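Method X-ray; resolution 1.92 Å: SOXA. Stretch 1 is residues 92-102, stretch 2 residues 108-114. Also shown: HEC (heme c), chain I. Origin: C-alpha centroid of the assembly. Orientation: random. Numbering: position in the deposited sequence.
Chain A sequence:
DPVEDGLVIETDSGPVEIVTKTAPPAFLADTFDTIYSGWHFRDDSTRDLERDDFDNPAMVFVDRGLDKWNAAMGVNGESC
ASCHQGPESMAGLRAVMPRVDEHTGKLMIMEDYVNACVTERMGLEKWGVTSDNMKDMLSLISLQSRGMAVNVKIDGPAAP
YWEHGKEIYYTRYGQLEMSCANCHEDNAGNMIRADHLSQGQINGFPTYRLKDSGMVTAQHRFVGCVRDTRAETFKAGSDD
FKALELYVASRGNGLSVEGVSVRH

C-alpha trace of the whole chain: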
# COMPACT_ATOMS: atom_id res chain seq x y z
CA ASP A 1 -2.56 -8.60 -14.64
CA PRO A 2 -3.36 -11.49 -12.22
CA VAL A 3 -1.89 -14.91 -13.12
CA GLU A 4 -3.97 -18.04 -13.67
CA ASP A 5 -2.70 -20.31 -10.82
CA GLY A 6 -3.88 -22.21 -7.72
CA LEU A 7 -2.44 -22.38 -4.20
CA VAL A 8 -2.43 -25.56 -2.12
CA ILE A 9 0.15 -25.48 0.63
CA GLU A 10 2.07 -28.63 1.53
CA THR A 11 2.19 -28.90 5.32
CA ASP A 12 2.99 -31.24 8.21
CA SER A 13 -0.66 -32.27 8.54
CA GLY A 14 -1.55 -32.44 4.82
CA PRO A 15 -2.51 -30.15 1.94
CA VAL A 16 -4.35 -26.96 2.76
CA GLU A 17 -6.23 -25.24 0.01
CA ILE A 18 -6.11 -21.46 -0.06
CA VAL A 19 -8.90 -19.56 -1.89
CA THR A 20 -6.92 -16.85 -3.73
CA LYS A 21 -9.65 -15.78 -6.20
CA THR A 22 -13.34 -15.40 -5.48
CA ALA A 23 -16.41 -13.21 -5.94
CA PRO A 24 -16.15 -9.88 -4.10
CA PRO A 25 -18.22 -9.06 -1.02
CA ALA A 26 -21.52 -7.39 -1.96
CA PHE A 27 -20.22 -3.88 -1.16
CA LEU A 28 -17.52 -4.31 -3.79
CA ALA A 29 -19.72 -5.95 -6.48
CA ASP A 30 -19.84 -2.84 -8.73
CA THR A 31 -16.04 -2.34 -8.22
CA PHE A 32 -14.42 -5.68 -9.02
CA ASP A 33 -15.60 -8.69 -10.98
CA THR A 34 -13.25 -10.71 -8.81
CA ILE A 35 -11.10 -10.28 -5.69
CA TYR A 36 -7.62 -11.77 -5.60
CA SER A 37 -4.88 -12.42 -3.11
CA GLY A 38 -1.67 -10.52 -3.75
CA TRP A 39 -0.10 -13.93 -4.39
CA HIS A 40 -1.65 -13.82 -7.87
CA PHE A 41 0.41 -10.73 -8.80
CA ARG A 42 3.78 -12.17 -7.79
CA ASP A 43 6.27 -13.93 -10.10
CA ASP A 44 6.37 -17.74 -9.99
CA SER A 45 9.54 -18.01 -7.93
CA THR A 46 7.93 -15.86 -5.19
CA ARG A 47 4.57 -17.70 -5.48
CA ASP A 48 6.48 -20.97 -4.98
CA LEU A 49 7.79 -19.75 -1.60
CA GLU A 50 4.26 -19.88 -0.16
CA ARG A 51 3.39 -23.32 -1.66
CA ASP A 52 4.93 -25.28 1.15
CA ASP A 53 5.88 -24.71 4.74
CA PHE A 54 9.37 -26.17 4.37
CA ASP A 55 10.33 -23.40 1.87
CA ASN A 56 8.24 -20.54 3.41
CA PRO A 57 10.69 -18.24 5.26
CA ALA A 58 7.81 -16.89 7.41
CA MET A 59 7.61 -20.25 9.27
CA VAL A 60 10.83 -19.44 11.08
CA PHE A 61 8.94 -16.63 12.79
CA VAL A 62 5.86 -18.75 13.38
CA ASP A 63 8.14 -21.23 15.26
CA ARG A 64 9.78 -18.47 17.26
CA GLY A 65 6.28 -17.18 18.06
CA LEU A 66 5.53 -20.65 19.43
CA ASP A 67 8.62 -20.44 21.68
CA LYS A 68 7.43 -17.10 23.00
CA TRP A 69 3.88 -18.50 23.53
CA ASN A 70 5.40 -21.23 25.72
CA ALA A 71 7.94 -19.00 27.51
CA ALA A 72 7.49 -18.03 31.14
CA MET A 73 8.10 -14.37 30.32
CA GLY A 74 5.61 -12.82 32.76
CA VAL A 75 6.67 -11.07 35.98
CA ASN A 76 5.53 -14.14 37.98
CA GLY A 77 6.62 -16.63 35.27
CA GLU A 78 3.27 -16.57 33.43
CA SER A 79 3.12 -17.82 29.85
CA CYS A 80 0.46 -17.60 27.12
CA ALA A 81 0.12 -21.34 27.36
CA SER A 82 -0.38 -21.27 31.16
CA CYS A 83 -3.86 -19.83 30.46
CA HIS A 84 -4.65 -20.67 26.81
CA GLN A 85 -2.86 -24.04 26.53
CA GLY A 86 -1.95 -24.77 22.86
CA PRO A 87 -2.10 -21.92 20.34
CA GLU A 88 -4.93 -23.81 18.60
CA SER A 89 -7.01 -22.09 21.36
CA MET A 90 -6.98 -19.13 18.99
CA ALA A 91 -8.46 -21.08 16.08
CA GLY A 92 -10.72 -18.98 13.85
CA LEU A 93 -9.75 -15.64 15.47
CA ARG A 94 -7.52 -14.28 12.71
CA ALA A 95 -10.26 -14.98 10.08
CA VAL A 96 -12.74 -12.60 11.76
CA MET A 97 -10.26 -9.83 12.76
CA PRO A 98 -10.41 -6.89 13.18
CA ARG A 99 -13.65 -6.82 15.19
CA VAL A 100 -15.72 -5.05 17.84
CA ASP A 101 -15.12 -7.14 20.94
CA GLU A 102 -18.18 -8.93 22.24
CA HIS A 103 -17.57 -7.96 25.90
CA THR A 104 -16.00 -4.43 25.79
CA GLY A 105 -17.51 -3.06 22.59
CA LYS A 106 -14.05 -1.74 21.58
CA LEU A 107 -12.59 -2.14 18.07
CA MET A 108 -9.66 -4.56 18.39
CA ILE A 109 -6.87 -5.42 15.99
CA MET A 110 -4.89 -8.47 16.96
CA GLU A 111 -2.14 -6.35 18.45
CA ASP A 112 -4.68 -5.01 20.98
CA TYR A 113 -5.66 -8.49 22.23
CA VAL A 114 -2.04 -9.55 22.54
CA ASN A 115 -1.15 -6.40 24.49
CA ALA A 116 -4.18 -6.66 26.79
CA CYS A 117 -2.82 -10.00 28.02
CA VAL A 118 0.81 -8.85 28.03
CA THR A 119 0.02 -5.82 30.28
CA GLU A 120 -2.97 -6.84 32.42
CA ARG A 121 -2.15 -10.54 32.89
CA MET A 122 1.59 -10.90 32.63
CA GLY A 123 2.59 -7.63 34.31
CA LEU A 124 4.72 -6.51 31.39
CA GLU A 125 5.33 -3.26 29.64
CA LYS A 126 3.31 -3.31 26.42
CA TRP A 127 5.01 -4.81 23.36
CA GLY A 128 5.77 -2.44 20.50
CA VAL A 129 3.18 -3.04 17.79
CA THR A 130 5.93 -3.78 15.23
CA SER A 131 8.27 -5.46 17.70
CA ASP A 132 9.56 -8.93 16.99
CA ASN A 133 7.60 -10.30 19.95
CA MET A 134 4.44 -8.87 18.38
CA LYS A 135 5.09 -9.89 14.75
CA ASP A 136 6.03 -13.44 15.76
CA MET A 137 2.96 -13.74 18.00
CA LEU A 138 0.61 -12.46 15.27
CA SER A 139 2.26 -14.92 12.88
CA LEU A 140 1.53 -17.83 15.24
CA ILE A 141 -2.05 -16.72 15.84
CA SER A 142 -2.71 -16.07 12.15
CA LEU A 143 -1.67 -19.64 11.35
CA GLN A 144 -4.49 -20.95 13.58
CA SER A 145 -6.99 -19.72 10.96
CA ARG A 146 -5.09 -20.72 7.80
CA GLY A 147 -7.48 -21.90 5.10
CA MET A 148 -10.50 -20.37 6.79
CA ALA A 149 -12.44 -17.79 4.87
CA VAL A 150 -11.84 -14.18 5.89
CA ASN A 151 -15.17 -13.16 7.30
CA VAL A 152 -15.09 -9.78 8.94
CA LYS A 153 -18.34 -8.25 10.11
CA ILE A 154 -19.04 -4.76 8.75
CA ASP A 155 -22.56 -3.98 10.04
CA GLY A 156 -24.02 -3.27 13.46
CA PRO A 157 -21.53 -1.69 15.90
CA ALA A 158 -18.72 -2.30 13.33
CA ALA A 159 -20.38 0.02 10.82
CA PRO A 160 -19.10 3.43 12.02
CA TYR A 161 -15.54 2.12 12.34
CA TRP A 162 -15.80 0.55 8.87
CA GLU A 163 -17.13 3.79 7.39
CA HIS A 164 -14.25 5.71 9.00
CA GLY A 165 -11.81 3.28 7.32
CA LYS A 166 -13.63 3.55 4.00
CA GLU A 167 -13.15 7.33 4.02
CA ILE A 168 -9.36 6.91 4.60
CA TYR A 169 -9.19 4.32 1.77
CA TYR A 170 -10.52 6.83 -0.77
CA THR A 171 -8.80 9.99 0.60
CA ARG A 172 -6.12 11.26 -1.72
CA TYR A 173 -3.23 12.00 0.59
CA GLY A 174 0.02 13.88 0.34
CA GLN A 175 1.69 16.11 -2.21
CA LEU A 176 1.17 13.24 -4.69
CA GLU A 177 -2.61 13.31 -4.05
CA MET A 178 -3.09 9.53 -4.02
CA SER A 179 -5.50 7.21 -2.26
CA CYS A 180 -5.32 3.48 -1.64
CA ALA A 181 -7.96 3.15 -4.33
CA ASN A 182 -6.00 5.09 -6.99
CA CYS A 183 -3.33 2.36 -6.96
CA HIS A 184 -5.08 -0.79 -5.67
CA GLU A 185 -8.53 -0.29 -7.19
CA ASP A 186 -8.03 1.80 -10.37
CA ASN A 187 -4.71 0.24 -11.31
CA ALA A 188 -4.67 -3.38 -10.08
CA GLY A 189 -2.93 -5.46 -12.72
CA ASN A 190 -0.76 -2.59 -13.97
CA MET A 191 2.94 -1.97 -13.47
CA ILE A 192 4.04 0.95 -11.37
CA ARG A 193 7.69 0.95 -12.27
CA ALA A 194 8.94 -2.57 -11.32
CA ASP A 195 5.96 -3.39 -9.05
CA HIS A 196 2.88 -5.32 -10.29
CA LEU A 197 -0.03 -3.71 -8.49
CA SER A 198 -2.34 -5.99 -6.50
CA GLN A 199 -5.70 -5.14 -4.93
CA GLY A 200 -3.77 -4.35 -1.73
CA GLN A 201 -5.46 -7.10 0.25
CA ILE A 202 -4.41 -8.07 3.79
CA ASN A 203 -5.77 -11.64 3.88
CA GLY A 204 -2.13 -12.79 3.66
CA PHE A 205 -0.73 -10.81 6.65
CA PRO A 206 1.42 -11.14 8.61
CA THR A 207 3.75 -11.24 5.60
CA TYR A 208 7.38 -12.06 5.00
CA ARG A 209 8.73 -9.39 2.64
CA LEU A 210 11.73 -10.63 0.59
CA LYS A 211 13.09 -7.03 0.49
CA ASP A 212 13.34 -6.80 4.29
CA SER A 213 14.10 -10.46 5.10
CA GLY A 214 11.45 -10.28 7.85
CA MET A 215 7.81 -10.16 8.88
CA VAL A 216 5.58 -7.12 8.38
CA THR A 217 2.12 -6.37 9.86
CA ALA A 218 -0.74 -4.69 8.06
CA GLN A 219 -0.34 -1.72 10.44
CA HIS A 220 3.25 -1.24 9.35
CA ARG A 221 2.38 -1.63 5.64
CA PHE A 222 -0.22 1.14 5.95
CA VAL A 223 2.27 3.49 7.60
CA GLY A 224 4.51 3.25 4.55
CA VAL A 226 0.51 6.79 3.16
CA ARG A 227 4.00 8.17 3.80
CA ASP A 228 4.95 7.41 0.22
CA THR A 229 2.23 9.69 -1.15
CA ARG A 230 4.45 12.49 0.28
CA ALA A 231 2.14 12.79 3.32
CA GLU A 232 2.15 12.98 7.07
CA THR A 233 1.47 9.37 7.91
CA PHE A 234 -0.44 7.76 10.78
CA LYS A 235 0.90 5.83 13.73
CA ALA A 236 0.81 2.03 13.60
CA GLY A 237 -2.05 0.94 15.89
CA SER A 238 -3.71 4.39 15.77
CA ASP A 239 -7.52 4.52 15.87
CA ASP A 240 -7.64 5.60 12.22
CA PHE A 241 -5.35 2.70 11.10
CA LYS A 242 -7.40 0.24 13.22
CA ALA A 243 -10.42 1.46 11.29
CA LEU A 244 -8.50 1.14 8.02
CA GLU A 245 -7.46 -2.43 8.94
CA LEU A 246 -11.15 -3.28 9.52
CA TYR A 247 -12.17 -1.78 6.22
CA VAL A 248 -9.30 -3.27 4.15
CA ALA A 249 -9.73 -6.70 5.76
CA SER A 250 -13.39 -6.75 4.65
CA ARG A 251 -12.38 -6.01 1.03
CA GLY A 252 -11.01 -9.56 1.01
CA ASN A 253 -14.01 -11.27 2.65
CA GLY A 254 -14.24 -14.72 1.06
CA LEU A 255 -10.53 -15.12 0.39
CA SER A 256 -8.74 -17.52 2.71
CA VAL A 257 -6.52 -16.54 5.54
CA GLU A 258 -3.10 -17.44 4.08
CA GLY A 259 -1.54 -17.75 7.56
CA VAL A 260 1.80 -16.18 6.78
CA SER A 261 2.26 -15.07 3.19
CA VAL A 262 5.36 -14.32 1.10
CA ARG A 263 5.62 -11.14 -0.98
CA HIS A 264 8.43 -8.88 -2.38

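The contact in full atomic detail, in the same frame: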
# COMPACT_ATOMS: atom_id res chain seq x y z
N GLY A 92 -9.66 -19.79 14.42
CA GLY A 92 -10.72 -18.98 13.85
C GLY A 92 -10.54 -17.47 14.06
O GLY A 92 -11.10 -16.67 13.32
N LEU A 93 -9.79 -17.05 15.07
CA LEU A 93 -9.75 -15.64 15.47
C LEU A 93 -9.25 -14.72 14.36
O LEU A 93 -9.92 -13.71 14.00
CB LEU A 93 -8.89 -15.44 16.72
CG LEU A 93 -8.84 -14.04 17.32
CD1 LEU A 93 -10.25 -13.54 17.73
CD2 LEU A 93 -7.91 -13.98 18.51
N ARG A 94 -8.10 -15.06 13.79
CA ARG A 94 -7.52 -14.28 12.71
C ARG A 94 -8.49 -14.07 11.53
O ARG A 94 -8.52 -12.98 10.94
CB ARG A 94 -6.23 -14.95 12.22
CG ARG A 94 -5.72 -14.48 10.84
CD ARG A 94 -5.01 -13.20 10.92
NE ARG A 94 -4.55 -12.74 9.61
CZ ARG A 94 -5.30 -12.13 8.71
NH1 ARG A 94 -6.60 -11.93 8.93
NH2 ARG A 94 -4.76 -11.71 7.58
N ALA A 95 -9.28 -15.08 11.21
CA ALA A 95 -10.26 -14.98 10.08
C ALA A 95 -11.31 -13.88 10.23
O ALA A 95 -11.79 -13.37 9.21
CB ALA A 95 -10.94 -16.27 9.86
N VAL A 96 -11.67 -13.55 11.47
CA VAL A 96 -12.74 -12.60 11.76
C VAL A 96 -12.23 -11.25 12.31
O VAL A 96 -13.02 -10.42 12.79
CB VAL A 96 -13.84 -13.22 12.73
CG1 VAL A 96 -14.49 -14.40 12.06
CG2 VAL A 96 -13.28 -13.64 14.12
N MET A 97 -10.92 -11.03 12.21
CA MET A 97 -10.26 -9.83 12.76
C MET A 97 -9.94 -8.82 11.64
O MET A 97 -9.71 -9.22 10.50
CB MET A 97 -9.00 -10.24 13.50
CG MET A 97 -9.30 -10.86 14.86
SD MET A 97 -9.97 -9.67 16.10
CE MET A 97 -8.53 -8.75 16.40
N PRO A 98 -9.96 -7.51 11.92
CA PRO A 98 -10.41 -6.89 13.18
C PRO A 98 -11.90 -6.96 13.49
O PRO A 98 -12.72 -7.07 12.59
CB PRO A 98 -10.06 -5.39 12.98
CG PRO A 98 -9.20 -5.33 11.80
CD PRO A 98 -9.44 -6.53 10.96
N ARG A 99 -12.24 -6.81 14.77
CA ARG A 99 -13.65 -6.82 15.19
C ARG A 99 -13.94 -5.96 16.42
O ARG A 99 -13.05 -5.62 17.19
CB ARG A 99 -14.11 -8.25 15.46
CG ARG A 99 -13.58 -8.83 16.78
CD ARG A 99 -13.72 -10.34 16.90
NE ARG A 99 -13.20 -10.89 18.15
CZ ARG A 99 -13.29 -12.17 18.50
NH1 ARG A 99 -13.88 -13.02 17.68
NH2 ARG A 99 -12.78 -12.59 19.64
N VAL A 100 -15.22 -5.64 16.61
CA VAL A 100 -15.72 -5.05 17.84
C VAL A 100 -15.85 -6.20 18.84
O VAL A 100 -16.57 -7.15 18.61
CB VAL A 100 -17.11 -4.38 17.63
CG1 VAL A 100 -17.67 -3.82 18.98
CG2 VAL A 100 -16.98 -3.25 16.63
N ASP A 101 -15.11 -6.12 19.94
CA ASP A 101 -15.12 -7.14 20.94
C ASP A 101 -16.47 -7.34 21.57
O ASP A 101 -17.17 -6.36 21.87
CB ASP A 101 -14.13 -6.79 22.05
CG ASP A 101 -13.97 -7.91 23.03
OD1 ASP A 101 -14.53 -7.81 24.17
OD2 ASP A 101 -13.33 -8.93 22.70
N GLU A 102 -16.84 -8.59 21.79
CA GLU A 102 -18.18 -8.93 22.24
C GLU A 102 -18.47 -8.49 23.68
O GLU A 102 -19.61 -8.29 24.02
CB GLU A 102 -18.44 -10.45 22.08
CG GLU A 102 -17.58 -11.35 22.97
CD GLU A 102 -18.08 -12.78 23.06
OE1 GLU A 102 -19.24 -12.99 23.45
OE2 GLU A 102 -17.30 -13.72 22.76
N MET A 108 -10.93 -3.93 18.10
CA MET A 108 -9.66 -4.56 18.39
C MET A 108 -9.01 -5.04 17.10
O MET A 108 -9.68 -5.66 16.29
CB MET A 108 -9.86 -5.75 19.34
CG MET A 108 -10.60 -5.42 20.63
SD MET A 108 -9.56 -4.54 21.76
CE MET A 108 -8.61 -5.83 22.59
N ILE A 109 -7.74 -4.69 16.90
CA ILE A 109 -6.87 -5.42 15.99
C ILE A 109 -6.14 -6.42 16.86
O ILE A 109 -6.22 -6.34 18.08
CB ILE A 109 -5.88 -4.49 15.23
CG1 ILE A 109 -4.92 -3.75 16.18
CG2 ILE A 109 -6.66 -3.50 14.40
CD1 ILE A 109 -3.94 -2.81 15.50
N MET A 110 -5.44 -7.34 16.24
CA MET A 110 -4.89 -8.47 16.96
C MET A 110 -3.89 -8.00 17.97
O MET A 110 -3.83 -8.54 19.08
CB MET A 110 -4.25 -9.47 16.00
CG MET A 110 -3.93 -10.83 16.65
SD MET A 110 -5.42 -11.73 17.10
CE MET A 110 -5.92 -12.26 15.52
N GLU A 111 -3.13 -6.97 17.60
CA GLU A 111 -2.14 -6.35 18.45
C GLU A 111 -2.77 -5.89 19.78
O GLU A 111 -2.13 -5.97 20.83
CB GLU A 111 -1.50 -5.14 17.75
CG GLU A 111 -0.57 -5.47 16.59
CD GLU A 111 -1.26 -5.53 15.24
OE1 GLU A 111 -2.45 -5.91 15.17
OE2 GLU A 111 -0.59 -5.23 14.23
N ASP A 112 -4.01 -5.41 19.75
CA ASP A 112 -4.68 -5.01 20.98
C ASP A 112 -4.98 -6.20 21.88
O ASP A 112 -4.86 -6.07 23.07
CB ASP A 112 -5.98 -4.27 20.71
CG ASP A 112 -5.78 -3.01 19.93
OD1 ASP A 112 -4.85 -2.21 20.24
OD2 ASP A 112 -6.56 -2.73 19.00
N TYR A 113 -5.43 -7.34 21.34
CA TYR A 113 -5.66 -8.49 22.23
C TYR A 113 -4.36 -8.98 22.84
O TYR A 113 -4.29 -9.28 24.03
CB TYR A 113 -6.32 -9.65 21.48
CG TYR A 113 -7.80 -9.54 21.21
CD1 TYR A 113 -8.32 -9.82 19.95
CD2 TYR A 113 -8.69 -9.21 22.23
CE1 TYR A 113 -9.67 -9.73 19.69
CE2 TYR A 113 -10.06 -9.13 21.99
CZ TYR A 113 -10.54 -9.39 20.72
OH TYR A 113 -11.89 -9.32 20.48
N VAL A 114 -3.30 -9.05 22.03
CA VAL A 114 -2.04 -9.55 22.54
C VAL A 114 -1.59 -8.62 23.67
O VAL A 114 -1.29 -9.07 24.75
CB VAL A 114 -0.97 -9.67 21.42
CG1 VAL A 114 0.36 -10.04 21.99
CG2 VAL A 114 -1.40 -10.72 20.36
FE HEC I . -4.73 -14.09 26.69
CHA HEC I . -7.92 -13.16 25.56
CHB HEC I . -3.59 -13.94 23.55
CHC HEC I . -1.63 -14.67 27.91
CHD HEC I . -6.12 -14.97 29.71
NA HEC I . -5.61 -13.65 24.91
C1A HEC I . -6.91 -13.31 24.64
C2A HEC I . -7.04 -13.08 23.23
C3A HEC I . -5.84 -13.30 22.68
C4A HEC I . -4.91 -13.64 23.73
CMA HEC I . -5.47 -13.17 21.20
CAA HEC I . -8.35 -12.67 22.53
CBA HEC I . -9.26 -13.89 22.52
CGA HEC I . -10.68 -13.60 22.06
O1A HEC I . -11.17 -12.45 22.15
O2A HEC I . -11.30 -14.60 21.60
NB HEC I . -2.92 -14.30 25.87
C1B HEC I . -2.64 -14.10 24.53
C2B HEC I . -1.19 -14.07 24.39
C3B HEC I . -0.65 -14.28 25.60
C4B HEC I . -1.74 -14.43 26.55
CMB HEC I . -0.45 -13.91 23.05
CAB HEC I . 0.87 -14.33 25.94
CBB HEC I . 1.53 -13.20 25.52
NC HEC I . -4.02 -14.74 28.51
C1C HEC I . -2.69 -14.82 28.81
C2C HEC I . -2.58 -15.23 30.20
C3C HEC I . -3.82 -15.20 30.74
C4C HEC I . -4.75 -14.97 29.65
CMC HEC I . -1.24 -15.27 30.97
CAC HEC I . -4.24 -15.51 32.22
CBC HEC I . -3.63 -14.86 33.24
ND HEC I . -6.72 -14.07 27.49
C1D HEC I . -7.00 -14.43 28.80
C2D HEC I . -8.39 -14.13 29.09
C3D HEC I . -8.95 -13.54 27.81
C4D HEC I . -7.84 -13.55 26.86
CMD HEC I . -9.17 -14.34 30.40
CAD HEC I . -10.38 -13.04 27.55
CBD HEC I . -11.23 -14.19 27.08
CGD HEC I . -12.62 -13.72 26.67
O1D HEC I . -13.58 -14.54 26.78
O2D HEC I . -12.75 -12.56 26.23

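The backbones meet at a single antiparallel bridge, the hydrogen-bonded pair Arg99 and Met108, whose CA atoms lie 5.6 Å apart. Met108 N donates to Arg99 O at 2.9 Å, and Arg99 N donates to Met108 O at 3.2 Å. Before the bridge, a cis peptide bond precedes Pro98; after it, stretch 2 turns into a helix, with Ile109 at the N-cap position. The start of that helix is tied locally, since Ile109 N donates to Asp112 OD2 at 3.1 Å.

The bridge places the side chains of Arg99 and Met108 on the same face of the sheet, and Arg99 extends from there to the helix. Arg99 NE donates to Tyr113 OH at 3.1 Å, while a weak bond from Arg99 NH2 to the same Tyr113 OH spans 3.5 Å. Tyr113 OH in turn donates to Asp101 OD2 at 2.7 Å. It is thus acceptor and donor at once, linking a base and an acid from one stretch through a single helical residue. The heme lies against this polar cluster: Arg99 NH2 makes a weak hydrogen bond to HEC O1A at 3.0 Å, and that oxygen sits over one face of the Tyr113 ring.

Apolar packing fills the space beside this network. Met97 points toward stretch 2 and bends through three m rotamers, bringing Met97 CE to 3.3 Å from Met108 O and 3.4 Å from Met110 N. Met97 SD meets the edge of the Tyr113 ring, 3.6 Å from Tyr113 CE1. Met110 leaves its backbone sideways, yet its end comes nearer: Met110 SD lies 3.6 Å from Leu93 CD2, and Met110 CE 3.7 Å from Met97 CG. The rule is economical: one bridge pairs the backbones, Met97 and Met110 pack against each other beside it, and one buried tyrosine serves both the polar and the apolar side.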